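Local coordinates for D-alanyl-D-alanine carboxypeptidase (Penicillin binding protein) family protein (Francisella tularensis subsp. tularensis, PDB 6OSU), which probably removes the terminal D-alanine from peptidoglycan precursor peptides, as a penicillin-binding serine carboxypeptidase of the peptidase S11 family, at residues K218-P222 against S234-K238; R59-A63 against D283-Y287; L386-I390 against N420-K424; N126-I130 against P164-P168. All blocks are in the same frame, centred on the assembly; numbering follows the deposited sequence.

Contact 1: K218-P222 against S234-K238; sequences KQCLP and SYTVK
Helix 214-220 runs out at Cys220, and Leu221 leaves it with positive phi (53/69) before Pro222 extends the chain. Across from this helix end passes the irregular segment 234-238, its end-to-end direction 128° from that of 219-222, with CA atoms 4.8 Å apart for Pro222 and Tyr235 and 5.6 Å for Leu221 and Thr236. Ser234, just after strand 231-233, has helical phi/psi (-64/-46). Its O lies 3.5 Å from Pro222 CA in a CA-H...O contact and 3.8 Å from Cys220 CB; its CA-to-CB bond points away, and OG is hydrogen-bonded to Phe252 O. Tyr235 is extended (-128/145) and points away overall, though its CB touches the helix end; its ring (chi1 p) lies on helix 242-251. Thr236 N donates to Cys220 O, 3.1 Å at 172°, a carbonyl at the helix's C-terminal end, where no further turn follows to use it. Thr236 CG2 sits 3.5 Å from Leu221 CB. Val237, chi1 t, points toward the helix end and sets CG2 3.1 Å from Gln219 O and 4.0 Å from Leu221 CD1; a compact branched residue suits this shallow, half-exposed spot. The clear polar link is a backbone hydrogen bond, joined by a few small apolar touches, and beside it the Cys220-Cys248 disulfide ties the end of helix 214-220 covalently to helix 242-251.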
loop_
_atom_site.group_PDB
_atom_site.type_symbol
_atom_site.label_atom_id
_atom_site.label_comp_id
_atom_site.label_asym_id
_atom_site.label_seq_id
_atom_site.Cartn_x
_atom_site.Cartn_y
_atom_site.Cartn_z
ATOM N N LYS A 218 -12.866 -24.190 -11.812
ATOM C CA LYS A 218 -13.162 -25.142 -10.749
ATOM C C LYS A 218 -14.521 -25.808 -10.926
ATOM O O LYS A 218 -14.736 -26.894 -10.377
ATOM C CB LYS A 218 -13.085 -24.450 -9.386
ATOM C CG LYS A 218 -11.675 -24.022 -8.988
ATOM C CD LYS A 218 -11.690 -23.152 -7.737
ATOM C CE LYS A 218 -10.326 -22.525 -7.455
ATOM N NZ LYS A 218 -9.422 -23.419 -6.677
ATOM N N GLN A 219 -15.436 -25.191 -11.676
ATOM C CA GLN A 219 -16.702 -25.849 -11.993
ATOM C C GLN A 219 -16.494 -26.985 -12.986
ATOM O O GLN A 219 -16.997 -28.097 -12.789
ATOM C CB GLN A 219 -17.701 -24.841 -12.559
ATOM C CG GLN A 219 -18.137 -23.756 -11.600
ATOM C CD GLN A 219 -19.164 -22.833 -12.222
ATOM O OE1 GLN A 219 -19.876 -23.217 -13.149
ATOM N NE2 GLN A 219 -19.242 -21.606 -11.721
ATOM N N CYS A 220 -15.762 -26.718 -14.069
ATOM C CA CYS A 220 -15.579 -27.722 -15.110
ATOM C C CYS A 220 -14.408 -28.645 -14.805
ATOM O O CYS A 220 -14.479 -29.850 -15.077
ATOM C CB CYS A 220 -15.367 -27.039 -16.462
ATOM S SG CYS A 220 -16.686 -25.905 -16.937
ATOM N N LEU A 221 -13.332 -28.096 -14.238
ATOM C CA LEU A 221 -12.073 -28.801 -14.023
ATOM C C LEU A 221 -11.592 -29.405 -15.336
ATOM O O LEU A 221 -11.589 -30.632 -15.488
ATOM C CB LEU A 221 -12.229 -29.879 -12.947
ATOM C CG LEU A 221 -12.409 -29.387 -11.509
ATOM C CD1 LEU A 221 -13.002 -30.479 -10.635
ATOM C CD2 LEU A 221 -11.082 -28.909 -10.939
ATOM N N PRO A 222 -11.185 -28.588 -16.305
ATOM C CA PRO A 222 -10.783 -29.132 -17.606
ATOM C C PRO A 222 -9.494 -29.928 -17.499
ATOM O O PRO A 222 -8.726 -29.806 -16.542
ATOM C CB PRO A 222 -10.586 -27.882 -18.475
ATOM C CG PRO A 222 -11.238 -26.766 -17.719
ATOM C CD PRO A 222 -11.088 -27.122 -16.278
ATOM N N SER A 234 -12.873 -30.947 -22.077
ATOM C CA SER A 234 -13.531 -29.717 -21.649
ATOM C C SER A 234 -13.975 -29.814 -20.196
ATOM O O SER A 234 -13.759 -28.887 -19.408
ATOM C CB SER A 234 -14.724 -29.405 -22.555
ATOM O OG SER A 234 -14.312 -28.796 -23.767
ATOM N N TYR A 235 -14.600 -30.929 -19.823
ATOM C CA TYR A 235 -15.034 -31.154 -18.452
ATOM C C TYR A 235 -14.509 -32.493 -17.952
ATOM O O TYR A 235 -14.397 -33.460 -18.709
ATOM C CB TYR A 235 -16.569 -31.110 -18.324
ATOM C CG TYR A 235 -17.317 -31.867 -19.402
ATOM C CD1 TYR A 235 -17.365 -33.258 -19.399
ATOM C CD2 TYR A 235 -17.994 -31.192 -20.408
ATOM C CE1 TYR A 235 -18.050 -33.953 -20.378
ATOM C CE2 TYR A 235 -18.684 -31.879 -21.391
ATOM C CZ TYR A 235 -18.709 -33.259 -21.370
ATOM O OH TYR A 235 -19.391 -33.950 -22.344
ATOM N N THR A 236 -14.182 -32.529 -16.657
ATOM C CA THR A 236 -13.817 -33.761 -15.976
ATOM C C THR A 236 -14.800 -34.141 -14.877
ATOM O O THR A 236 -14.719 -35.262 -14.360
ATOM C CB THR A 236 -12.398 -33.651 -15.383
ATOM O OG1 THR A 236 -11.714 -34.903 -15.511
ATOM C CG2 THR A 236 -12.436 -33.253 -13.911
ATOM N N VAL A 237 -15.739 -33.258 -14.528
ATOM C CA VAL A 237 -16.676 -33.527 -13.445
ATOM C C VAL A 237 -17.641 -34.627 -13.862
ATOM O O VAL A 237 -18.080 -34.690 -15.019
ATOM C CB VAL A 237 -17.416 -32.235 -13.059
ATOM C CG1 VAL A 237 -18.425 -32.490 -11.947
ATOM C CG2 VAL A 237 -16.413 -31.176 -12.630
ATOM N N LYS A 238 -17.978 -35.506 -12.913
ATOM C CA LYS A 238 -18.780 -36.681 -13.244
ATOM C C LYS A 238 -20.227 -36.313 -13.548
ATOM O O LYS A 238 -20.810 -36.824 -14.512
ATOM C CB LYS A 238 -18.717 -37.703 -12.108
ATOM C CG LYS A 238 -17.410 -38.479 -12.044
ATOM C CD LYS A 238 -16.917 -38.837 -13.441
ATOM C CE LYS A 238 -16.024 -40.066 -13.418
ATOM N NZ LYS A 238 -15.054 -40.019 -12.295
#

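Contact 2: R59-A63 against D283-Y287; sequences RRAPA and DAAGY
Ala285, Ala61 and Arg60 carry most of this contact, which buries 218 Å² in all. Ala61 points at Ala285, whose own CB lies sideways, with CA atoms 4.6 Å apart, an approach that suits methyl side chains: Ala61 CB lies 3.6 Å from Ala285 CB and 4.0 Å from Ala284 CB, and Ala63 CB adds a touch of 3.8 Å to Ala285 CB. Residues 283-285 have helical phi/psi without regular helical bonds, whereas Arg60 and Ala61 are extended. Arg60, with chi1 m, chi2 t and chi3 p, swings its guanidinium round so that NH1 donates to Ala285 O at 3.0 Å, near the guanidinium plane. Two waters complete the polar link: one joins Ala61 O (2.9 Å) to Ala285 O (3.0 Å), the other Ala61 N (2.7 Å) to Ala284 O (2.8 Å). Strand 274-282 carries Lys278, predicted to bind substrate, in a KTG motif characteristic of penicillin-binding enzymes; its end thus meets the loop leading to predicted nucleophile Ser64 and helix 66-79, at the turn into antiparallel strand 288-295.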
loop_
_atom_site.group_PDB
_atom_site.type_symbol
_atom_site.label_atom_id
_atom_site.label_comp_id
_atom_site.label_asym_id
_atom_site.label_seq_id
_atom_site.Cartn_x
_atom_site.Cartn_y
_atom_site.Cartn_z
ATOM N N ARG A 59 18.483 4.510 -2.312
ATOM C CA ARG A 59 18.063 4.219 -3.675
ATOM C C ARG A 59 18.537 2.829 -4.089
ATOM O O ARG A 59 19.734 2.526 -4.024
ATOM C CB ARG A 59 18.597 5.293 -4.617
ATOM C CG ARG A 59 17.929 6.632 -4.384
ATOM C CD ARG A 59 18.537 7.752 -5.200
ATOM N NE ARG A 59 17.802 8.994 -4.985
ATOM C CZ ARG A 59 17.956 10.095 -5.713
ATOM N NH1 ARG A 59 18.825 10.114 -6.716
ATOM N NH2 ARG A 59 17.237 11.174 -5.439
ATOM N N ARG A 60 17.595 1.984 -4.501
ATOM C CA ARG A 60 17.874 0.643 -4.988
ATOM C C ARG A 60 17.128 0.427 -6.295
ATOM O O ARG A 60 16.295 1.243 -6.699
ATOM C CB ARG A 60 17.470 -0.434 -3.969
ATOM C CG ARG A 60 17.978 -0.216 -2.562
ATOM C CD ARG A 60 17.813 -1.489 -1.742
ATOM N NE ARG A 60 18.951 -2.394 -1.897
ATOM C CZ ARG A 60 18.992 -3.421 -2.742
ATOM N NH1 ARG A 60 17.952 -3.688 -3.519
ATOM N NH2 ARG A 60 20.076 -4.182 -2.807
ATOM N N ALA A 61 17.419 -0.701 -6.948
ATOM C CA ALA A 61 16.831 -0.976 -8.250
ATOM C C ALA A 61 15.364 -1.377 -8.081
ATOM O O ALA A 61 15.003 -2.006 -7.083
ATOM C CB ALA A 61 17.610 -2.078 -8.969
ATOM N N PRO A 62 14.487 -1.000 -9.020
ATOM C CA PRO A 62 13.052 -1.229 -8.805
ATOM C C PRO A 62 12.584 -2.630 -9.175
ATOM O O PRO A 62 11.654 -3.138 -8.545
ATOM C CB PRO A 62 12.384 -0.174 -9.701
ATOM C CG PRO A 62 13.487 0.720 -10.167
ATOM C CD PRO A 62 14.716 -0.122 -10.174
ATOM N N ALA A 63 13.172 -3.249 -10.193
ATOM C CA ALA A 63 12.703 -4.559 -10.714
ATOM C C ALA A 63 11.243 -4.392 -11.157
ATOM O O ALA A 63 10.865 -3.305 -11.616
ATOM C CB ALA A 63 12.940 -5.652 -9.688
ATOM N N ASP A 283 18.927 -9.158 -10.489
ATOM C CA ASP A 283 20.164 -9.341 -9.735
ATOM C C ASP A 283 20.561 -8.067 -8.998
ATOM O O ASP A 283 21.131 -8.135 -7.902
ATOM C CB ASP A 283 21.289 -9.797 -10.664
ATOM C CG ASP A 283 21.113 -11.226 -11.129
ATOM O OD1 ASP A 283 20.166 -11.892 -10.658
ATOM O OD2 ASP A 283 21.921 -11.685 -11.966
ATOM N N ALA A 284 20.263 -6.900 -9.574
ATOM C CA ALA A 284 20.626 -5.642 -8.933
ATOM C C ALA A 284 19.674 -5.281 -7.803
ATOM O O ALA A 284 20.080 -4.609 -6.849
ATOM C CB ALA A 284 20.660 -4.513 -9.965
ATOM N N ALA A 285 18.418 -5.715 -7.887
ATOM C CA ALA A 285 17.409 -5.343 -6.908
ATOM C C ALA A 285 17.174 -6.401 -5.841
ATOM O O ALA A 285 16.645 -6.071 -4.774
ATOM C CB ALA A 285 16.077 -5.046 -7.604
ATOM N N GLY A 286 17.552 -7.653 -6.098
ATOM C CA GLY A 286 17.182 -8.729 -5.204
ATOM C C GLY A 286 15.696 -9.036 -5.313
ATOM O O GLY A 286 14.993 -8.574 -6.213
ATOM N N TYR A 287 15.222 -9.840 -4.367
ATOM C CA TYR A 287 13.809 -10.188 -4.289
ATOM C C TYR A 287 13.080 -9.104 -3.507
ATOM O O TYR A 287 13.419 -8.835 -2.351
ATOM C CB TYR A 287 13.619 -11.549 -3.626
ATOM C CG TYR A 287 14.124 -12.702 -4.455
ATOM C CD1 TYR A 287 13.293 -13.344 -5.361
ATOM C CD2 TYR A 287 15.437 -13.146 -4.341
ATOM C CE1 TYR A 287 13.751 -14.399 -6.128
ATOM C CE2 TYR A 287 15.905 -14.202 -5.105
ATOM C CZ TYR A 287 15.057 -14.825 -5.997
ATOM O OH TYR A 287 15.514 -15.876 -6.758
HETATM O O HOH W 1 15.750 -3.212 -4.581
HETATM O O HOH W 2 19.692 -1.958 -6.229
#

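Contact 3: L386-I390 against N420-K424; sequences LNAPI and NVSQK
Backbone pairing comes first: Ile390 and Val421 form a single antiparallel bridge, a hydrogen-bonded pair with CA atoms 5.5 Å apart. Its two bonds are both weak, Ile390 N to Val421 O at 3.4 Å and Val421 N to Ile390 O at 3.3 Å. Both residues are extended (-132/136 and -125/134), but the pairing does not grow into a ladder: next to it the chain bends at the cis peptide bond before Pro389, and Ala388 pairs its backbone with Pro348.

CA-H...O contacts flank the bridge, with Pro389 CA 3.4 Å from Val421 O and Asn420 CA 3.5 Å from Ile390 O. The side chain of Asn420 (chi1 m) brings OD1 to 3.2 Å from Ile390 O, two acceptors that do not bond; OD1 instead receives the NH of Thr392.

Apolar contacts follow. Val421 CG2 packs 3.5 Å from Ile390 CB and 4.2 Å from Ala388 CB; Val421 and Ile390 are beta-branched, which suits extended backbone, and the small Ala388 lets the chains approach closely. Exposed Gln423 makes a van der Waals touch on buried Ala388, its CB 3.7 Å from Ala388 O.

The bridge brings the chain's C-terminal tail against the loop between strands 376-382 and 395-403 of the all-beta C-terminal domain characteristic of PBP5 relatives. Since both hydrogen bonds are weak, close fit of Val421 against Ile390 and Ala388 probably contributes much of the cohesion.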
loop_
_atom_site.group_PDB
_atom_site.type_symbol
_atom_site.label_atom_id
_atom_site.label_comp_id
_atom_site.label_asym_id
_atom_site.label_seq_id
_atom_site.Cartn_x
_atom_site.Cartn_y
_atom_site.Cartn_z
ATOM N N LEU A 386 5.181 33.857 26.361
ATOM C CA LEU A 386 3.846 34.346 26.045
ATOM C C LEU A 386 3.375 35.284 27.149
ATOM O O LEU A 386 3.288 34.884 28.315
ATOM C CB LEU A 386 2.872 33.181 25.880
ATOM C CG LEU A 386 1.464 33.557 25.428
ATOM C CD1 LEU A 386 1.507 34.178 24.040
ATOM C CD2 LEU A 386 0.541 32.349 25.454
ATOM N N ASN A 387 3.067 36.523 26.780
ATOM C CA ASN A 387 2.504 37.487 27.711
ATOM C C ASN A 387 1.377 38.239 27.019
ATOM O O ASN A 387 1.296 38.287 25.789
ATOM C CB ASN A 387 3.567 38.465 28.238
ATOM C CG ASN A 387 4.623 38.796 27.200
ATOM O OD1 ASN A 387 4.343 39.463 26.204
ATOM N ND2 ASN A 387 5.849 38.338 27.434
ATOM N N ALA A 388 0.495 38.815 27.829
ATOM C CA ALA A 388 -0.598 39.603 27.289
ATOM C C ALA A 388 -0.063 40.914 26.715
ATOM O O ALA A 388 0.917 41.468 27.221
ATOM C CB ALA A 388 -1.633 39.885 28.373
ATOM N N PRO A 389 -0.704 41.449 25.662
ATOM C CA PRO A 389 -1.940 40.981 25.019
ATOM C C PRO A 389 -1.764 39.848 24.007
ATOM O O PRO A 389 -0.692 39.687 23.423
ATOM C CB PRO A 389 -2.446 42.240 24.314
ATOM C CG PRO A 389 -1.197 42.960 23.941
ATOM C CD PRO A 389 -0.223 42.708 25.065
ATOM N N ILE A 390 -2.830 39.072 23.812
ATOM C CA ILE A 390 -2.903 38.025 22.800
ATOM C C ILE A 390 -4.220 38.197 22.057
ATOM O O ILE A 390 -5.263 38.414 22.683
ATOM C CB ILE A 390 -2.817 36.616 23.417
ATOM C CG1 ILE A 390 -1.561 36.473 24.279
ATOM C CG2 ILE A 390 -2.859 35.551 22.330
ATOM C CD1 ILE A 390 -1.643 35.351 25.286
ATOM N N ASN A 420 -9.391 36.533 23.704
ATOM C CA ASN A 420 -8.502 37.675 23.851
ATOM C C ASN A 420 -8.144 37.825 25.321
ATOM O O ASN A 420 -8.976 37.570 26.197
ATOM C CB ASN A 420 -9.160 38.966 23.340
ATOM C CG ASN A 420 -9.109 39.094 21.833
ATOM O OD1 ASN A 420 -8.051 38.963 21.228
ATOM N ND2 ASN A 420 -10.257 39.353 21.218
ATOM N N VAL A 421 -6.907 38.226 25.595
ATOM C CA VAL A 421 -6.472 38.561 26.945
ATOM C C VAL A 421 -5.909 39.972 26.931
ATOM O O VAL A 421 -5.133 40.333 26.039
ATOM C CB VAL A 421 -5.435 37.562 27.492
ATOM C CG1 VAL A 421 -6.129 36.285 27.926
ATOM C CG2 VAL A 421 -4.378 37.280 26.441
ATOM N N SER A 422 -6.311 40.767 27.919
ATOM C CA SER A 422 -5.946 42.174 28.017
ATOM C C SER A 422 -4.844 42.334 29.053
ATOM O O SER A 422 -4.937 41.782 30.154
ATOM C CB SER A 422 -7.161 43.018 28.399
ATOM O OG SER A 422 -8.306 42.581 27.692
ATOM N N GLN A 423 -3.797 43.073 28.696
ATOM C CA GLN A 423 -2.709 43.289 29.635
ATOM C C GLN A 423 -3.123 44.309 30.688
ATOM O O GLN A 423 -4.008 45.139 30.465
ATOM C CB GLN A 423 -1.442 43.750 28.913
ATOM C CG GLN A 423 -1.372 45.243 28.637
ATOM C CD GLN A 423 -1.965 45.627 27.295
ATOM O OE1 GLN A 423 -1.276 46.177 26.438
ATOM N NE2 GLN A 423 -3.248 45.347 27.108
ATOM N N LYS A 424 -2.484 44.228 31.851
ATOM C CA LYS A 424 -2.785 45.132 32.956
ATOM C C LYS A 424 -1.961 46.410 32.850
ATOM O O LYS A 424 -2.003 47.103 31.832
ATOM C CB LYS A 424 -2.529 44.442 34.299
ATOM C CG LYS A 424 -1.062 44.256 34.649
ATOM C CD LYS A 424 -0.824 42.918 35.338
ATOM C CE LYS A 424 -1.988 42.534 36.243
ATOM N NZ LYS A 424 -1.711 41.297 37.024
#

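Contact 4: N126-I130 against P164-P168; sequences NDATI and PDGLP
Asn126 stands in the first turn of helix 126-137, whose regular geometry gives the bond from Ile130 N to Asn126 O at 2.9 Å, and its CA lies 5.9 Å from that of Asp165 in the irregular segment 164-168. Its CA-to-CB bond points toward that segment, and with chi1 m OD1 comes 3.5 Å from Asp165 CB and ND2 3.8 Å from Leu167 CD2. An amide suits the place because its two ends serve opposite needs, OD1 accepting from Lys67 NZ and ND2 donating to the carbonyl of Gly99. The CA-to-CB bond of Asp127 points away; its carboxylate accepts the NH of Met103 and, weakly, those of Tyr104 and Val105. Ser124, Gly125 and Asn126 match the SxN motif of penicillin-binding enzymes, placed beside the SxxK motif of Ser64 and Lys67, the predicted nucleophile and proton acceptor; Asp165 O also receives Lys67 NZ, so both sides of the contact hold that lysine. One turn on, Thr129 (chi1 m) sets its methyl CG2 3.2 Å from Pro164 O and 4.0 Å from Asp165 CB, while its hydroxyl bonds back to Gly125 O, a way for a polar residue to settle in a buried helix face. Ile130, with both chi angles m, starts sideways but carries CD1 to 3.7 Å from Asp165 OD2 and 4.3 Å from Pro164 CG, and the proline ring in turn packs on helix 140-154.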
loop_
_atom_site.group_PDB
_atom_site.type_symbol
_atom_site.label_atom_id
_atom_site.label_comp_id
_atom_site.label_asym_id
_atom_site.label_seq_id
_atom_site.Cartn_x
_atom_site.Cartn_y
_atom_site.Cartn_z
ATOM N N ASN A 126 5.613 -9.000 -19.203
ATOM C CA ASN A 126 6.224 -7.825 -19.816
ATOM C C ASN A 126 5.537 -7.463 -21.130
ATOM O O ASN A 126 5.411 -6.279 -21.465
ATOM C CB ASN A 126 7.718 -8.064 -20.028
ATOM C CG ASN A 126 8.467 -8.237 -18.726
ATOM O OD1 ASN A 126 8.228 -7.510 -17.763
ATOM N ND2 ASN A 126 9.360 -9.220 -18.679
ATOM N N ASP A 127 5.082 -8.464 -21.887
ATOM C CA ASP A 127 4.386 -8.177 -23.138
ATOM C C ASP A 127 3.105 -7.383 -22.893
ATOM O O ASP A 127 2.778 -6.470 -23.660
ATOM C CB ASP A 127 4.098 -9.477 -23.896
ATOM C CG ASP A 127 3.468 -10.556 -23.025
ATOM O OD1 ASP A 127 3.230 -10.311 -21.825
ATOM O OD2 ASP A 127 3.210 -11.661 -23.552
ATOM N N ALA A 128 2.381 -7.698 -21.816
ATOM C CA ALA A 128 1.170 -6.944 -21.504
ATOM C C ALA A 128 1.504 -5.523 -21.071
ATOM O O ALA A 128 0.841 -4.567 -21.492
ATOM C CB ALA A 128 0.365 -7.657 -20.418
ATOM N N THR A 129 2.535 -5.366 -20.237
ATOM C CA THR A 129 2.960 -4.038 -19.808
ATOM C C THR A 129 3.353 -3.176 -21.001
ATOM O O THR A 129 2.966 -2.005 -21.093
ATOM C CB THR A 129 4.128 -4.155 -18.828
ATOM O OG1 THR A 129 3.771 -5.052 -17.770
ATOM C CG2 THR A 129 4.469 -2.794 -18.235
ATOM N N ILE A 130 4.122 -3.744 -21.931
ATOM C CA ILE A 130 4.568 -2.986 -23.095
ATOM C C ILE A 130 3.387 -2.633 -23.991
ATOM O O ILE A 130 3.344 -1.548 -24.585
ATOM C CB ILE A 130 5.653 -3.775 -23.853
ATOM C CG1 ILE A 130 6.926 -3.866 -23.009
ATOM C CG2 ILE A 130 5.948 -3.146 -25.208
ATOM C CD1 ILE A 130 7.337 -2.544 -22.390
ATOM N N PRO A 164 8.925 0.863 -18.835
ATOM C CA PRO A 164 7.637 0.590 -18.175
ATOM C C PRO A 164 7.544 -0.734 -17.427
ATOM O O PRO A 164 6.584 -0.915 -16.658
ATOM C CB PRO A 164 6.632 0.602 -19.341
ATOM C CG PRO A 164 7.336 1.296 -20.467
ATOM C CD PRO A 164 8.772 0.931 -20.298
ATOM N N ASP A 165 8.478 -1.668 -17.610
ATOM C CA ASP A 165 8.297 -3.009 -17.065
ATOM C C ASP A 165 9.336 -3.420 -16.034
ATOM O O ASP A 165 9.189 -4.492 -15.434
ATOM C CB ASP A 165 8.265 -4.050 -18.197
ATOM C CG ASP A 165 9.413 -3.906 -19.165
ATOM O OD1 ASP A 165 10.270 -3.019 -18.956
ATOM O OD2 ASP A 165 9.449 -4.678 -20.148
ATOM N N GLY A 166 10.368 -2.615 -15.799
ATOM C CA GLY A 166 11.345 -2.928 -14.779
ATOM C C GLY A 166 12.474 -3.834 -15.213
ATOM O O GLY A 166 13.194 -4.353 -14.351
ATOM N N LEU A 167 12.648 -4.049 -16.512
ATOM C CA LEU A 167 13.777 -4.832 -16.984
ATOM C C LEU A 167 15.062 -4.023 -16.817
ATOM O O LEU A 167 15.080 -2.825 -17.110
ATOM C CB LEU A 167 13.579 -5.229 -18.445
ATOM C CG LEU A 167 12.431 -6.218 -18.670
ATOM C CD1 LEU A 167 12.202 -6.455 -20.155
ATOM C CD2 LEU A 167 12.689 -7.538 -17.941
ATOM N N PRO A 168 16.145 -4.643 -16.349
ATOM C CA PRO A 168 17.348 -3.873 -16.006
ATOM C C PRO A 168 17.949 -3.149 -17.205
ATOM O O PRO A 168 17.673 -3.463 -18.365
ATOM C CB PRO A 168 18.308 -4.939 -15.458
ATOM C CG PRO A 168 17.786 -6.242 -15.986
ATOM C CD PRO A 168 16.301 -6.079 -16.062
#

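Overall arrangement
Contacts 2 and 4 belong together: their centres are 15 Å apart, their nearest atoms come within about 3 Å without touching, and contact 4 is nested along the chain inside the loop closed by contact 2. Both border the predicted catalytic residues, with the side chain of Asn126 about 3 Å from that of Lys67 and 5 Å from that of Ser64, and that of its sequence neighbour Ala63 about 5 Å from the side chain of Ser64. Contact 1, also nested within contact 2, lies away from these sites, its centre 34 Å from that of contact 4. Contact 3 belongs to the separate C-terminal beta domain, its centre 65 Å from that of contact 4.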